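Local coordinates for putative calcium binding protein (Streptomyces coelicolor, PDB 3AKB), which binds calcium ions in EF-hand loops and is thought to take part in calcium-mediated regulation in this bacterium, at residues 90-95 against 156-161. The protein carries 2 engineered substitutions. Sequence-based numbering, arbitrary orientation.
Sequences DRFAEM and PAFARY. Engineered in segment 90-95: M95 (natural residue Ile).
F92 and F158 both place CG anti to the backbone N (chi1 -178° and 178°), and the rings borne there meet between helix 89-107 and helix 151-161. The side chains cross at about a right angle, yet the ring planes are tilted by only 27°. With centroids 5.7 Å apart the rings are slid past one another and barely overlap; their closest contact is CE2 of F92 with CE2 of F158, 3.6 Å, and CE2 of F92 also nears CZ of F158. On the same flank of the F158 ring, the neighbouring CD2 rests against CA and CB of A93, 4.0 Å from CA. Next to the rings, the small side chains of A93 and A159 meet CB to CB at 3.6 Å. This is consistent with the 8.5 Å closest approach of the segment axes. At the margin, OD1 of D90 lies 4.1 Å from CB of A159. Beyond the pair, F92 packs on L56, L60 and I63 of helix 44-64, and F158 reaches A96 and L100. Helix 151-161, which supplies the calcium ligand E153, is thus joined to helix 89-107, which leads into the calcium-binding loop beginning at D108, by dispersion and burial of apolar surface, with no hydrogen bond between the segments.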
loop_
_atom_site.group_PDB
_atom_site.type_symbol
_atom_site.label_atom_id
_atom_site.label_comp_id
_atom_site.label_asym_id
_atom_site.label_seq_id
_atom_site.Cartn_x
_atom_site.Cartn_y
_atom_site.Cartn_z
ATOM N N ASP A 90 -1.201 -10.744 -9.122
ATOM C CA ASP A 90 -0.803 -9.778 -10.153
ATOM C C ASP A 90 -1.965 -8.872 -10.550
ATOM O O ASP A 90 -1.779 -7.676 -10.764
ATOM C CB ASP A 90 -0.282 -10.497 -11.405
ATOM C CG ASP A 90 1.167 -10.927 -11.284
ATOM O OD1 ASP A 90 1.687 -11.020 -10.148
ATOM O OD2 ASP A 90 1.774 -11.179 -12.356
ATOM N N ARG A 91 -3.157 -9.449 -10.672
ATOM C CA ARG A 91 -4.341 -8.653 -10.996
ATOM C C ARG A 91 -4.632 -7.640 -9.878
ATOM O O ARG A 91 -4.943 -6.471 -10.141
ATOM C CB ARG A 91 -5.548 -9.560 -11.257
ATOM C CG ARG A 91 -5.697 -10.004 -12.719
ATOM C CD ARG A 91 -7.175 -10.157 -13.062
ATOM N NE ARG A 91 -7.613 -11.514 -12.812
ATOM C CZ ARG A 91 -8.875 -11.927 -12.775
ATOM N NH1 ARG A 91 -9.893 -11.091 -12.965
ATOM N NH2 ARG A 91 -9.114 -13.203 -12.530
ATOM N N PHE A 92 -4.510 -8.080 -8.630
ATOM C CA PHE A 92 -4.712 -7.148 -7.525
ATOM C C PHE A 92 -3.656 -6.040 -7.543
ATOM O O PHE A 92 -3.987 -4.865 -7.404
ATOM C CB PHE A 92 -4.722 -7.847 -6.173
ATOM C CG PHE A 92 -4.975 -6.901 -5.016
ATOM C CD1 PHE A 92 -6.190 -6.243 -4.889
ATOM C CD2 PHE A 92 -4.003 -6.687 -4.063
ATOM C CE1 PHE A 92 -6.427 -5.380 -3.810
ATOM C CE2 PHE A 92 -4.239 -5.819 -2.965
ATOM C CZ PHE A 92 -5.451 -5.156 -2.861
ATOM N N ALA A 93 -2.389 -6.419 -7.747
ATOM C CA ALA A 93 -1.301 -5.435 -7.837
ATOM C C ALA A 93 -1.533 -4.423 -8.951
ATOM O O ALA A 93 -1.187 -3.246 -8.786
ATOM C CB ALA A 93 0.035 -6.126 -8.017
ATOM N N GLU A 94 -2.113 -4.859 -10.075
ATOM C CA GLU A 94 -2.507 -3.918 -11.107
ATOM C C GLU A 94 -3.559 -2.913 -10.649
ATOM O O GLU A 94 -3.530 -1.759 -11.091
ATOM C CB GLU A 94 -2.953 -4.615 -12.403
ATOM C CG GLU A 94 -1.829 -5.318 -13.150
ATOM C CD GLU A 94 -0.640 -4.405 -13.492
ATOM O OE1 GLU A 94 -0.867 -3.248 -13.912
ATOM O OE2 GLU A 94 0.518 -4.851 -13.314
ATOM N N MET A 95 -4.485 -3.329 -9.784
ATOM C CA MET A 95 -5.487 -2.384 -9.239
ATOM C C MET A 95 -4.806 -1.345 -8.342
ATOM O O MET A 95 -5.301 -0.220 -8.200
ATOM C CB MET A 95 -6.599 -3.127 -8.485
ATOM C CG MET A 95 -7.401 -4.065 -9.379
ATOM S SD MET A 95 -8.695 -3.219 -10.319
ATOM C CE MET A 95 -10.016 -2.885 -9.153
ATOM N N PRO A 156 5.686 -5.654 -8.239
ATOM C CA PRO A 156 5.747 -7.087 -7.883
ATOM C C PRO A 156 5.974 -7.354 -6.383
ATOM O O PRO A 156 5.484 -8.353 -5.855
ATOM C CB PRO A 156 6.931 -7.609 -8.706
ATOM C CG PRO A 156 7.724 -6.441 -9.032
ATOM C CD PRO A 156 6.781 -5.274 -9.150
ATOM N N ALA A 157 6.684 -6.466 -5.681
ATOM C CA ALA A 157 6.822 -6.639 -4.210
ATOM C C ALA A 157 5.461 -6.526 -3.512
ATOM O O ALA A 157 5.173 -7.251 -2.561
ATOM C CB ALA A 157 7.781 -5.633 -3.633
ATOM N N PHE A 158 4.628 -5.611 -3.997
ATOM C CA PHE A 158 3.297 -5.426 -3.450
ATOM C C PHE A 158 2.484 -6.707 -3.712
ATOM O O PHE A 158 1.858 -7.235 -2.788
ATOM C CB PHE A 158 2.667 -4.184 -4.095
ATOM C CG PHE A 158 1.251 -3.902 -3.657
ATOM C CD1 PHE A 158 0.997 -2.922 -2.702
ATOM C CD2 PHE A 158 0.169 -4.582 -4.240
ATOM C CE1 PHE A 158 -0.309 -2.663 -2.284
ATOM C CE2 PHE A 158 -1.143 -4.313 -3.843
ATOM C CZ PHE A 158 -1.377 -3.348 -2.875
ATOM N N ALA A 159 2.555 -7.218 -4.945
ATOM C CA ALA A 159 1.877 -8.462 -5.343
ATOM C C ALA A 159 2.299 -9.635 -4.443
ATOM O O ALA A 159 1.458 -10.427 -3.990
ATOM C CB ALA A 159 2.173 -8.791 -6.797
ATOM N N ARG A 160 3.601 -9.742 -4.183
ATOM C CA ARG A 160 4.145 -10.793 -3.329
ATOM C C ARG A 160 3.726 -10.636 -1.863
ATOM O O ARG A 160 3.339 -11.617 -1.204
ATOM C CB ARG A 160 5.676 -10.828 -3.416
ATOM C CG ARG A 160 6.249 -11.438 -4.690
ATOM C CD ARG A 160 7.781 -11.357 -4.710
ATOM N NE ARG A 160 8.253 -9.968 -4.712
ATOM C CZ ARG A 160 9.470 -9.585 -5.100
ATOM N NH1 ARG A 160 10.363 -10.486 -5.499
ATOM N NH2 ARG A 160 9.806 -8.306 -5.077
ATOM N N TYR A 161 3.824 -9.418 -1.328
ATOM C CA TYR A 161 3.465 -9.195 0.075
ATOM C C TYR A 161 2.007 -9.592 0.352
ATOM O O TYR A 161 1.724 -10.169 1.409
ATOM C CB TYR A 161 3.712 -7.740 0.507
ATOM C CG TYR A 161 3.268 -7.457 1.922
ATOM C CD1 TYR A 161 3.976 -7.943 3.014
ATOM C CD2 TYR A 161 2.112 -6.720 2.166
ATOM C CE1 TYR A 161 3.538 -7.687 4.324
ATOM C CE2 TYR A 161 1.680 -6.448 3.477
ATOM C CZ TYR A 161 2.388 -6.945 4.532
ATOM O OH TYR A 161 1.954 -6.682 5.814
#